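Local atomic coordinates of REP-associated tyrosine transposase (Escherichia coli, PDB entry 4ER8), a protein that binds repetitive extragenic palindrome (REP) DNA hairpins and cleaves and recombines the mosaic elements that contain them. Residues A[4-9]-A[98-103]; A[11-16]-A[61-66]. One frame throughout, in Å; residues are numbered along the deposited sequence.

Interaction 1: A[4-9]-A[98-103]; sequences YRRYYI and FWEHAI. With nucleotides of chain B.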
ATOM      1  N   TYR A   4       9.508   9.693 -14.492  1.00 42.91           N
ATOM      2  CA  TYR A   4       8.299  10.249 -13.899  1.00 40.68           C
ATOM      3  C   TYR A   4       8.625  11.457 -13.013  1.00 40.57           C
ATOM      4  O   TYR A   4       9.759  11.614 -12.525  1.00 40.29           O
ATOM      5  CB  TYR A   4       7.502   9.202 -13.125  1.00 38.89           C
ATOM      6  CG  TYR A   4       8.297   8.485 -12.054  1.00 38.22           C
ATOM      7  CD1 TYR A   4       8.598   9.115 -10.856  1.00 36.30           C
ATOM      8  CD2 TYR A   4       8.756   7.156 -12.238  1.00 35.32           C
ATOM      9  CE1 TYR A   4       9.310   8.477  -9.889  1.00 35.12           C
ATOM     10  CE2 TYR A   4       9.453   6.521 -11.264  1.00 29.67           C
ATOM     11  CZ  TYR A   4       9.736   7.182 -10.100  1.00 32.69           C
ATOM     12  OH  TYR A   4      10.447   6.588  -9.085  1.00 35.60           O
ATOM     13  N   ARG A   5       7.618  12.298 -12.801  1.00 39.68           N
ATOM     14  CA  ARG A   5       7.742  13.411 -11.905  1.00 39.47           C
ATOM     15  C   ARG A   5       6.692  13.299 -10.807  1.00 39.51           C
ATOM     16  O   ARG A   5       5.518  13.142 -11.106  1.00 39.25           O
ATOM     17  CB  ARG A   5       7.588  14.708 -12.676  1.00 38.65           C
ATOM     18  CG  ARG A   5       7.255  15.882 -11.790  1.00 39.21           C
ATOM     19  CD  ARG A   5       6.812  17.083 -12.629  1.00 38.30           C
ATOM     20  NE  ARG A   5       6.822  18.214 -11.748  1.00 38.78           N
ATOM     21  CZ  ARG A   5       6.187  19.360 -11.957  1.00 42.71           C
ATOM     22  NH1 ARG A   5       5.451  19.556 -13.054  1.00 43.23           N
ATOM     23  NH2 ARG A   5       6.267  20.307 -11.025  1.00 42.68           N
ATOM     24  N   ARG A   6       7.106  13.388  -9.537  1.00 39.58           N
ATOM     25  CA  ARG A   6       6.164  13.232  -8.451  1.00 39.41           C
ATOM     26  C   ARG A   6       5.052  14.257  -8.609  1.00 40.69           C
ATOM     27  O   ARG A   6       5.274  15.413  -8.967  1.00 41.32           O
ATOM     28  CB  ARG A   6       6.842  13.322  -7.108  1.00 38.93           C
ATOM     29  CG  ARG A   6       7.805  12.159  -6.802  1.00 40.74           C
ATOM     30  CD  ARG A   6       7.238  10.785  -7.146  1.00 42.64           C
ATOM     31  NE  ARG A   6       7.913   9.686  -6.450  1.00 44.24           N
ATOM     32  CZ  ARG A   6       7.706   8.384  -6.681  1.00 42.37           C
ATOM     33  NH1 ARG A   6       6.880   7.979  -7.620  1.00 40.99           N
ATOM     34  NH2 ARG A   6       8.336   7.474  -5.965  1.00 41.98           N
ATOM     35  N   TYR A   7       3.828  13.828  -8.399  1.00 41.19           N
ATOM     36  CA  TYR A   7       2.746  14.749  -8.558  1.00 42.66           C
ATOM     37  C   TYR A   7       2.411  15.265  -7.147  1.00 41.83           C
ATOM     38  O   TYR A   7       1.779  14.578  -6.345  1.00 41.75           O
ATOM     39  CB  TYR A   7       1.641  13.979  -9.258  1.00 43.64           C
ATOM     40  CG  TYR A   7       0.345  14.626  -9.670  1.00 46.79           C
ATOM     41  CD1 TYR A   7      -0.429  15.365  -8.762  1.00 51.26           C
ATOM     42  CD2 TYR A   7      -0.195  14.343 -10.934  1.00 48.25           C
ATOM     43  CE1 TYR A   7      -1.698  15.870  -9.135  1.00 53.51           C
ATOM     44  CE2 TYR A   7      -1.437  14.834 -11.325  1.00 51.72           C
ATOM     45  CZ  TYR A   7      -2.197  15.597 -10.428  1.00 54.80           C
ATOM     46  OH  TYR A   7      -3.451  16.075 -10.812  1.00 57.00           O
ATOM     47  N   TYR A   8       2.893  16.468  -6.844  1.00 40.85           N
ATOM     48  CA  TYR A   8       2.736  17.027  -5.491  1.00 40.36           C
ATOM     49  C   TYR A   8       1.571  17.984  -5.420  1.00 40.57           C
ATOM     50  O   TYR A   8       1.485  18.937  -6.189  1.00 40.32           O
ATOM     51  CB  TYR A   8       3.995  17.767  -5.031  1.00 39.53           C
ATOM     52  CG  TYR A   8       5.195  16.902  -4.715  1.00 35.95           C
ATOM     53  CD1 TYR A   8       6.367  17.009  -5.455  1.00 34.28           C
ATOM     54  CD2 TYR A   8       5.166  15.999  -3.685  1.00 32.99           C
ATOM     55  CE1 TYR A   8       7.474  16.257  -5.143  1.00 33.37           C
ATOM     56  CE2 TYR A   8       6.281  15.209  -3.380  1.00 31.24           C
ATOM     57  CZ  TYR A   8       7.417  15.340  -4.116  1.00 32.09           C
ATOM     58  OH  TYR A   8       8.529  14.584  -3.807  1.00 31.64           O
ATOM     59  N   ILE A   9       0.657  17.715  -4.503  1.00 41.33           N
ATOM     60  CA  ILE A   9      -0.464  18.626  -4.323  1.00 42.14           C
ATOM     61  C   ILE A   9      -0.820  18.587  -2.873  1.00 41.84           C
ATOM     62  O   ILE A   9      -0.975  17.519  -2.300  1.00 41.35           O
ATOM     63  CB  ILE A   9      -1.678  18.327  -5.271  1.00 42.16           C
ATOM     64  CG1 ILE A   9      -2.718  19.467  -5.191  1.00 44.15           C
ATOM     65  CG2 ILE A   9      -2.327  17.022  -4.933  1.00 41.71           C
ATOM     66  CD1 ILE A   9      -3.733  19.561  -6.392  1.00 42.78           C
ATOM     67  N   PHE A  98       9.197   4.008  -5.443  1.00 36.10           N
ATOM     68  CA  PHE A  98       7.834   3.470  -5.361  1.00 36.36           C
ATOM     69  C   PHE A  98       6.948   4.100  -6.447  1.00 37.08           C
ATOM     70  O   PHE A  98       7.261   5.183  -6.968  1.00 37.86           O
ATOM     71  CB  PHE A  98       7.221   3.773  -3.988  1.00 35.28           C
ATOM     72  CG  PHE A  98       7.207   5.234  -3.652  1.00 34.82           C
ATOM     73  CD1 PHE A  98       6.115   6.039  -4.008  1.00 34.57           C
ATOM     74  CD2 PHE A  98       8.276   5.827  -2.955  1.00 32.67           C
ATOM     75  CE1 PHE A  98       6.098   7.411  -3.716  1.00 30.51           C
ATOM     76  CE2 PHE A  98       8.248   7.202  -2.636  1.00 31.03           C
ATOM     77  CZ  PHE A  98       7.168   7.997  -3.046  1.00 31.07           C
ATOM     78  N   TRP A  99       5.827   3.439  -6.754  1.00 36.32           N
ATOM     79  CA  TRP A  99       4.876   3.932  -7.714  1.00 35.61           C
ATOM     80  C   TRP A  99       3.875   4.839  -7.029  1.00 35.78           C
ATOM     81  O   TRP A  99       3.373   4.499  -5.970  1.00 35.66           O
ATOM     82  CB  TRP A  99       4.174   2.750  -8.389  1.00 35.74           C
ATOM     83  CG  TRP A  99       2.986   3.141  -9.246  1.00 35.65           C
ATOM     84  CD1 TRP A  99       1.662   3.176  -8.871  1.00 34.80           C
ATOM     85  CD2 TRP A  99       3.023   3.532 -10.612  1.00 35.17           C
ATOM     86  NE1 TRP A  99       0.878   3.575  -9.922  1.00 33.36           N
ATOM     87  CE2 TRP A  99       1.689   3.818 -11.002  1.00 35.58           C
ATOM     88  CE3 TRP A  99       4.056   3.674 -11.553  1.00 36.30           C
ATOM     89  CZ2 TRP A  99       1.360   4.236 -12.303  1.00 37.13           C
ATOM     90  CZ3 TRP A  99       3.731   4.117 -12.845  1.00 37.76           C
ATOM     91  CH2 TRP A  99       2.397   4.385 -13.205  1.00 37.17           C
ATOM     92  N   GLU A 100       3.581   5.987  -7.651  1.00 35.76           N
ATOM     93  CA  GLU A 100       2.663   6.998  -7.101  1.00 34.55           C
ATOM     94  C   GLU A 100       1.649   7.407  -8.132  1.00 35.14           C
ATOM     95  O   GLU A 100       1.999   7.722  -9.295  1.00 35.42           O
ATOM     96  CB  GLU A 100       3.400   8.262  -6.692  1.00 34.23           C
ATOM     97  CG  GLU A 100       2.462   9.535  -6.472  1.00 34.82           C
ATOM     98  CD  GLU A 100       2.300  10.394  -7.734  1.00 34.38           C
ATOM     99  OE1 GLU A 100       1.166  10.591  -8.248  1.00 31.72           O
ATOM    100  OE2 GLU A 100       3.341  10.856  -8.231  1.00 35.39           O
ATOM    101  N   HIS A 101       0.389   7.457  -7.716  1.00 35.08           N
ATOM    102  CA  HIS A 101      -0.633   7.967  -8.593  1.00 35.94           C
ATOM    103  C   HIS A 101      -1.666   8.777  -7.833  1.00 37.00           C
ATOM    104  O   HIS A 101      -2.269   8.306  -6.835  1.00 37.04           O
ATOM    105  CB  HIS A 101      -1.292   6.847  -9.402  1.00 35.81           C
ATOM    106  CG  HIS A 101      -2.597   7.249 -10.028  1.00 35.64           C
ATOM    107  ND1 HIS A 101      -2.667   7.920 -11.236  1.00 33.59           N
ATOM    108  CD2 HIS A 101      -3.876   7.099  -9.599  1.00 33.32           C
ATOM    109  CE1 HIS A 101      -3.935   8.164 -11.520  1.00 34.50           C
ATOM    110  NE2 HIS A 101      -4.690   7.663 -10.552  1.00 34.49           N
ATOM    111  N   ALA A 102      -1.860   9.995  -8.320  1.00 37.92           N
ATOM    112  CA  ALA A 102      -2.751  10.956  -7.697  1.00 39.24           C
ATOM    113  C   ALA A 102      -4.209  10.653  -8.041  1.00 41.22           C
ATOM    114  O   ALA A 102      -4.573  10.607  -9.247  1.00 40.95           O
ATOM    115  CB  ALA A 102      -2.401  12.303  -8.183  1.00 38.68           C
ATOM    116  N   ILE A 103      -5.045  10.504  -6.998  1.00 42.60           N
ATOM    117  CA  ILE A 103      -6.479  10.319  -7.191  1.00 44.24           C
ATOM    118  C   ILE A 103      -7.283  11.619  -7.156  1.00 46.52           C
ATOM    119  O   ILE A 103      -7.447  12.235  -6.112  1.00 46.42           O
ATOM    120  CB  ILE A 103      -7.050   9.383  -6.173  1.00 43.94           C
ATOM    121  CG1 ILE A 103      -6.509   7.994  -6.433  1.00 41.49           C
ATOM    122  CG2 ILE A 103      -8.574   9.373  -6.267  1.00 44.26           C
ATOM    123  CD1 ILE A 103      -6.535   7.154  -5.268  1.00 37.80           C
TER
ATOM    124  O5'  DG B   1      -1.257  11.925 -18.332  1.00 36.25           O
ATOM    125  C5'  DG B   1      -0.036  12.228 -19.068  1.00 37.07           C
ATOM    126  C4'  DG B   1       1.230  12.161 -18.236  1.00 38.98           C
ATOM    127  O4'  DG B   1       1.042  12.835 -16.923  1.00 39.13           O
ATOM    128  C3'  DG B   1       1.655  10.739 -17.879  1.00 39.10           C
ATOM    129  O3'  DG B   1       2.260  10.095 -18.969  1.00 39.90           O
ATOM    130  C2'  DG B   1       2.619  11.073 -16.735  1.00 38.55           C
ATOM    131  C1'  DG B   1       1.888  12.200 -15.988  1.00 36.18           C
ATOM    132  N9   DG B   1       0.952  11.785 -14.984  1.00 37.23           N
ATOM    133  C8   DG B   1      -0.408  11.639 -15.182  1.00 36.37           C
ATOM    134  N7   DG B   1      -1.034  11.237 -14.074  1.00 37.72           N
ATOM    135  C5   DG B   1      -0.049  11.156 -13.090  1.00 34.71           C
ATOM    136  C6   DG B   1      -0.160  10.823 -11.720  1.00 34.98           C
ATOM    137  O6   DG B   1      -1.212  10.512 -11.121  1.00 36.00           O
ATOM    138  N1   DG B   1       1.076  10.852 -11.034  1.00 33.50           N
ATOM    139  C2   DG B   1       2.249  11.184 -11.672  1.00 34.32           C
ATOM    140  N2   DG B   1       3.338  11.149 -10.909  1.00 29.46           N
ATOM    141  N3   DG B   1       2.366  11.511 -12.978  1.00 35.06           N
ATOM    142  C4   DG B   1       1.186  11.476 -13.634  1.00 36.15           C
ATOM    143  P    DT B   2       2.680   8.528 -18.954  1.00 42.63           P
ATOM    144  OP1  DT B   2       3.372   8.213 -20.237  1.00 43.31           O
ATOM    145  OP2  DT B   2       1.536   7.689 -18.543  1.00 39.02           O
ATOM    146  O5'  DT B   2       3.803   8.454 -17.834  1.00 39.34           O
ATOM    147  C5'  DT B   2       5.154   8.756 -18.082  1.00 38.16           C
ATOM    148  C4'  DT B   2       5.858   8.445 -16.763  1.00 38.18           C
ATOM    149  O4'  DT B   2       4.952   8.859 -15.701  1.00 36.84           O
ATOM    150  C3'  DT B   2       6.157   6.964 -16.517  1.00 36.26           C
ATOM    151  O3'  DT B   2       7.301   6.899 -15.753  1.00 39.31           O
ATOM    152  C2'  DT B   2       5.017   6.573 -15.600  1.00 36.24           C
ATOM    153  C1'  DT B   2       4.800   7.827 -14.766  1.00 34.29           C
ATOM    154  N1   DT B   2       3.474   7.857 -14.064  1.00 35.92           N
ATOM    155  C2   DT B   2       3.426   7.903 -12.678  1.00 36.96           C
ATOM    156  O2   DT B   2       4.394   7.962 -11.957  1.00 37.33           O
ATOM    157  N3   DT B   2       2.178   7.902 -12.108  1.00 38.13           N
ATOM    158  C4   DT B   2       0.961   7.820 -12.749  1.00 38.54           C
ATOM    159  O4   DT B   2      -0.118   7.793 -12.122  1.00 40.10           O
ATOM    160  C5   DT B   2       1.048   7.757 -14.195  1.00 38.33           C
ATOM    161  C7   DT B   2      -0.243   7.693 -15.014  1.00 36.27           C
ATOM    162  C6   DT B   2       2.285   7.780 -14.769  1.00 36.21           C
ATOM    163  P    DA B   3       8.569   6.068 -16.210  1.00 39.60           P
ATOM    164  OP1  DA B   3       9.735   6.590 -15.495  1.00 39.72           O
ATOM    165  OP2  DA B   3       8.643   6.235 -17.666  1.00 44.55           O
ATOM    166  O5'  DA B   3       8.106   4.567 -15.924  1.00 38.22           O
ATOM    167  C5'  DA B   3       7.869   4.086 -14.619  1.00 39.10           C
ATOM    168  C4'  DA B   3       9.215   3.830 -13.925  1.00 38.96           C
ATOM    169  O4'  DA B   3       8.993   3.401 -12.563  1.00 36.53           O
ATOM    170  C3'  DA B   3      10.133   2.800 -14.533  1.00 36.67           C
ATOM    171  O3'  DA B   3      11.407   3.169 -14.184  1.00 40.56           O
ATOM    172  C2'  DA B   3       9.727   1.541 -13.777  1.00 38.64           C
ATOM    173  C1'  DA B   3       9.504   2.111 -12.371  1.00 38.27           C
ATOM    174  N9   DA B   3       8.511   1.501 -11.482  1.00 36.36           N
ATOM    175  C8   DA B   3       7.311   0.927 -11.800  1.00 35.71           C
ATOM    176  N7   DA B   3       6.644   0.503 -10.754  1.00 35.07           N
ATOM    177  C5   DA B   3       7.465   0.807  -9.678  1.00 34.48           C
ATOM    178  C6   DA B   3       7.337   0.608  -8.281  1.00 35.70           C
ATOM    179  N6   DA B   3       6.273   0.023  -7.654  1.00 35.87           N
ATOM    180  N1   DA B   3       8.346   1.079  -7.524  1.00 34.92           N
ATOM    181  C2   DA B   3       9.379   1.659  -8.114  1.00 34.50           C
ATOM    182  N3   DA B   3       9.611   1.872  -9.401  1.00 34.34           N
ATOM    183  C4   DA B   3       8.601   1.432 -10.123  1.00 33.83           C
TER

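Interaction 2: A[11-16]-A[61-66]; sequences GGTWFF and HCIWTL. With NI (nickel (II) ion), chain C.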
ATOM      1  N   GLY A  11      -2.715  18.512   0.548  1.00 42.43           N
ATOM      2  CA  GLY A  11      -3.963  17.876   0.970  1.00 41.69           C
ATOM      3  C   GLY A  11      -4.368  16.648   0.155  1.00 41.47           C
ATOM      4  O   GLY A  11      -5.404  16.032   0.410  1.00 41.56           O
ATOM      5  N   GLY A  12      -3.524  16.279  -0.810  1.00 41.29           N
ATOM      6  CA  GLY A  12      -3.865  15.303  -1.828  1.00 39.88           C
ATOM      7  C   GLY A  12      -4.027  13.878  -1.365  1.00 39.04           C
ATOM      8  O   GLY A  12      -3.618  13.512  -0.261  1.00 39.12           O
ATOM      9  N   THR A  13      -4.611  13.071  -2.247  1.00 37.80           N
ATOM     10  CA  THR A  13      -4.811  11.681  -1.987  1.00 36.16           C
ATOM     11  C   THR A  13      -4.064  10.939  -3.072  1.00 35.99           C
ATOM     12  O   THR A  13      -4.074  11.374  -4.223  1.00 36.93           O
ATOM     13  CB  THR A  13      -6.322  11.372  -2.009  1.00 36.37           C
ATOM     14  OG1 THR A  13      -6.936  11.976  -0.843  1.00 37.32           O
ATOM     15  CG2 THR A  13      -6.574   9.862  -1.971  1.00 34.20           C
ATOM     16  N   TRP A  14      -3.401   9.839  -2.725  1.00 34.87           N
ATOM     17  CA  TRP A  14      -2.654   9.079  -3.703  1.00 34.03           C
ATOM     18  C   TRP A  14      -2.684   7.580  -3.420  1.00 34.22           C
ATOM     19  O   TRP A  14      -2.968   7.128  -2.289  1.00 33.71           O
ATOM     20  CB  TRP A  14      -1.175   9.468  -3.695  1.00 33.91           C
ATOM     21  CG  TRP A  14      -0.772  10.885  -4.001  1.00 33.04           C
ATOM     22  CD1 TRP A  14      -0.308  11.368  -5.210  1.00 33.75           C
ATOM     23  CD2 TRP A  14      -0.692  11.977  -3.086  1.00 28.90           C
ATOM     24  NE1 TRP A  14       0.033  12.696  -5.083  1.00 33.35           N
ATOM     25  CE2 TRP A  14      -0.207  13.088  -3.795  1.00 31.49           C
ATOM     26  CE3 TRP A  14      -0.998  12.123  -1.742  1.00 30.02           C
ATOM     27  CZ2 TRP A  14      -0.050  14.324  -3.211  1.00 33.25           C
ATOM     28  CZ3 TRP A  14      -0.826  13.309  -1.158  1.00 30.03           C
ATOM     29  CH2 TRP A  14      -0.349  14.416  -1.883  1.00 32.70           C
ATOM     30  N   PHE A  15      -2.325   6.830  -4.468  1.00 33.77           N
ATOM     31  CA  PHE A  15      -2.227   5.383  -4.452  1.00 32.43           C
ATOM     32  C   PHE A  15      -0.752   5.067  -4.650  1.00 32.45           C
ATOM     33  O   PHE A  15      -0.098   5.743  -5.470  1.00 32.38           O
ATOM     34  CB  PHE A  15      -2.986   4.831  -5.642  1.00 32.22           C
ATOM     35  CG  PHE A  15      -2.775   3.344  -5.865  1.00 30.57           C
ATOM     36  CD1 PHE A  15      -3.516   2.427  -5.187  1.00 28.16           C
ATOM     37  CD2 PHE A  15      -1.799   2.888  -6.738  1.00 29.70           C
ATOM     38  CE1 PHE A  15      -3.304   1.060  -5.382  1.00 30.12           C
ATOM     39  CE2 PHE A  15      -1.599   1.558  -6.944  1.00 28.64           C
ATOM     40  CZ  PHE A  15      -2.366   0.639  -6.285  1.00 29.46           C
ATOM     41  N   PHE A  16      -0.240   4.053  -3.940  1.00 31.06           N
ATOM     42  CA  PHE A  16       1.181   3.737  -3.990  1.00 31.11           C
ATOM     43  C   PHE A  16       1.373   2.241  -4.033  1.00 32.10           C
ATOM     44  O   PHE A  16       0.509   1.501  -3.599  1.00 33.01           O
ATOM     45  CB  PHE A  16       1.936   4.257  -2.764  1.00 30.77           C
ATOM     46  CG  PHE A  16       1.816   5.723  -2.510  1.00 27.80           C
ATOM     47  CD1 PHE A  16       0.990   6.192  -1.528  1.00 29.44           C
ATOM     48  CD2 PHE A  16       2.551   6.620  -3.200  1.00 30.42           C
ATOM     49  CE1 PHE A  16       0.917   7.545  -1.209  1.00 30.02           C
ATOM     50  CE2 PHE A  16       2.466   8.014  -2.908  1.00 31.61           C
ATOM     51  CZ  PHE A  16       1.647   8.462  -1.905  1.00 28.13           C
ATOM     52  N   HIS A  61       0.316  -2.309  -1.572  1.00 36.91           N
ATOM     53  CA  HIS A  61      -0.321  -1.208  -2.251  1.00 35.27           C
ATOM     54  C   HIS A  61      -1.092  -0.440  -1.225  1.00 34.96           C
ATOM     55  O   HIS A  61      -1.660  -1.047  -0.312  1.00 34.79           O
ATOM     56  CB  HIS A  61      -1.335  -1.737  -3.230  1.00 34.86           C
ATOM     57  CG  HIS A  61      -0.780  -2.678  -4.236  1.00 34.93           C
ATOM     58  ND1 HIS A  61      -0.092  -2.253  -5.355  1.00 37.37           N
ATOM     59  CD2 HIS A  61      -0.834  -4.027  -4.319  1.00 36.03           C
ATOM     60  CE1 HIS A  61       0.280  -3.302  -6.070  1.00 34.21           C
ATOM     61  NE2 HIS A  61      -0.170  -4.390  -5.472  1.00 36.83           N
ATOM     62  N   CYS A  62      -1.176   0.876  -1.358  1.00 34.31           N
ATOM     63  CA  CYS A  62      -2.011   1.601  -0.397  1.00 35.42           C
ATOM     64  C   CYS A  62      -2.498   2.977  -0.877  1.00 34.87           C
ATOM     65  O   CYS A  62      -2.037   3.491  -1.890  1.00 34.91           O
ATOM     66  CB  CYS A  62      -1.271   1.705   0.919  1.00 34.61           C
ATOM     67  SG  CYS A  62       0.127   2.776   0.766  1.00 42.41           S
ATOM     68  N   ILE A  63      -3.453   3.554  -0.155  1.00 35.58           N
ATOM     69  CA  ILE A  63      -3.944   4.925  -0.422  1.00 35.97           C
ATOM     70  C   ILE A  63      -3.846   5.858   0.794  1.00 35.85           C
ATOM     71  O   ILE A  63      -4.330   5.503   1.880  1.00 35.53           O
ATOM     72  CB  ILE A  63      -5.385   4.913  -0.880  1.00 35.77           C
ATOM     73  CG1 ILE A  63      -5.534   4.070  -2.151  1.00 36.98           C
ATOM     74  CG2 ILE A  63      -5.822   6.316  -1.158  1.00 36.24           C
ATOM     75  CD1 ILE A  63      -6.997   3.664  -2.492  1.00 36.80           C
ATOM     76  N   TRP A  64      -3.222   7.022   0.611  1.00 35.58           N
ATOM     77  CA  TRP A  64      -3.080   8.016   1.705  1.00 36.96           C
ATOM     78  C   TRP A  64      -3.717   9.336   1.361  1.00 37.77           C
ATOM     79  O   TRP A  64      -3.840   9.708   0.192  1.00 37.55           O
ATOM     80  CB  TRP A  64      -1.624   8.400   2.003  1.00 36.44           C
ATOM     81  CG  TRP A  64      -0.699   7.325   2.371  1.00 36.36           C
ATOM     82  CD1 TRP A  64      -1.017   6.069   2.751  1.00 35.76           C
ATOM     83  CD2 TRP A  64       0.729   7.432   2.459  1.00 35.70           C
ATOM     84  NE1 TRP A  64       0.134   5.356   3.012  1.00 37.63           N
ATOM     85  CE2 TRP A  64       1.216   6.182   2.861  1.00 36.46           C
ATOM     86  CE3 TRP A  64       1.637   8.466   2.224  1.00 35.39           C
ATOM     87  CZ2 TRP A  64       2.595   5.918   3.018  1.00 38.28           C
ATOM     88  CZ3 TRP A  64       3.019   8.206   2.378  1.00 36.71           C
ATOM     89  CH2 TRP A  64       3.475   6.942   2.768  1.00 36.78           C
ATOM     90  N   THR A  65      -4.073  10.077   2.389  1.00 39.59           N
ATOM     91  CA  THR A  65      -4.560  11.433   2.205  1.00 41.73           C
ATOM     92  C   THR A  65      -3.783  12.237   3.210  1.00 43.25           C
ATOM     93  O   THR A  65      -3.768  11.909   4.403  1.00 43.86           O
ATOM     94  CB  THR A  65      -6.050  11.554   2.537  1.00 41.79           C
ATOM     95  OG1 THR A  65      -6.812  10.847   1.551  1.00 42.00           O
ATOM     96  CG2 THR A  65      -6.485  13.037   2.576  1.00 41.26           C
ATOM     97  N   LEU A  66      -3.128  13.277   2.737  1.00 44.55           N
ATOM     98  CA  LEU A  66      -2.254  14.031   3.605  1.00 46.32           C
ATOM     99  C   LEU A  66      -2.981  15.271   4.150  1.00 47.68           C
ATOM    100  O   LEU A  66      -3.884  15.802   3.483  1.00 48.38           O
ATOM    101  CB  LEU A  66      -0.947  14.422   2.877  1.00 45.65           C
ATOM    102  CG  LEU A  66       0.001  13.369   2.290  1.00 45.28           C
ATOM    103  CD1 LEU A  66       1.348  13.994   1.998  1.00 47.24           C
ATOM    104  CD2 LEU A  66       0.213  12.178   3.165  1.00 44.65           C
TER
HETATM  105 NI    NI C 201      -0.158  -6.291  -6.089  1.00 38.93          NI

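Interaction 1: A[4-9]-A[98-103]
The guanidinium of R6 lies flat on the ring of F98, the planes 24° apart and NH2 over the ring centre, a cation-pi stack with R6 CZ 3.8 Å from the ring centroid. The group is held end-on as well: NH1 and NH2 both donate to F98 O, at 2.9 and 2.7 Å, from the same face of that carbonyl, while Y4 CE1 lies over the opposite guanidinium face, toward its rim. The bend at chi2 (-45°) swings CD to the E100 side, near OE2; NE salt-bridges a DNA phosphate. An alanine at R6 would probably leave F98 O without these two donors, take the cation off the F98 ring and cost the DNA phosphate its partner.

E100 marks the second dense spot. Its carboxylate reads DG1 of chain B, OE1 taking N1 at 2.8 Å and OE2 taking N2 at 2.7 Å, while Y7 N reaches OE2 from above the carboxylate plane. A102 N donates to O6, completing a base-specific reading of the guanine's Watson-Crick edge, consistent with guide-sequence recognition.

The looser side is at Y7, partly exposed: A102 CB lies over the centre of its ring, 3.7 Å from the centroid, and Y7 CD2 touches C6 of DG1 of chain B. The R5 side chain points away and is exposed, though R5 O accepts N2 of that guanine. Segment 4-9 thus holds DG1 of chain B against strand 99-102, the outermost strand beside 13-19, with F73 of helix 73-87 packed against R6, F98 and E100.

Interaction 2: A[11-16]-A[61-66]
The rings of F16 and W64 meet edge-to-face: F16 CE1 stands over one face of the W64 indole, offset toward its rim and 3.6 Å from CE3, with planes at 56°. W77 of helix 73-87 stacks on W64. Near the F16 rim lies the sulfur of C62, SG 5.5 Å from the ring centroid. W14 sends CZ3 to CG of L66 at 3.5 Å, the two side chains crossing at about a right angle, and its NE1 bonds to Y7 O. F15 and H61 run side by side and meet rim to rim, while I63 CG1 touches the F15 edge.

Strands 13-16 and 61-65 run antiparallel, their directions 166° apart. W14 with W64 and F16 with C62 are hydrogen-bonded pairs. T13 OG1 and T65 OG1 share a 2.6 Å hydrogen bond, and T65 OG1 also bonds to N51.

H61 NE2 binds nickel at 2.0 Å, which H59, N119, H123 and E161 also bind; H59 and H61 are the two histidines of the HUH motif. H61 ND1 bonds to T17, which would help fix the imidazole's rotation. These are the two central strands of the RNA-recognition-motif-like antiparallel sheet; helix 73-87 packs on C62 and W64, helix 106-122 on F15 and I63.

From the N terminus the chain first runs through 4-9, then enters strand 13-19, whose start pairs with 61-66 in interaction 2 and so closes a loop of 44 intervening residues holding helices 27-30 and 32-45 and strand 49-55. It continues through helix 73-87 to 98-103, where interaction 1 closes the wider loop of 88 residues; the smaller loop lies wholly within the larger, and the two do not cross. Strand 13-19 joins them, lying between 59-65 and 99-102. H101 O is 2.8 Å from F15 N, a probable backbone hydrogen bond, and I9 O packs on W14 CH2 at 3.2 Å, linking the DNA-binding N-terminal segment to the central sheet.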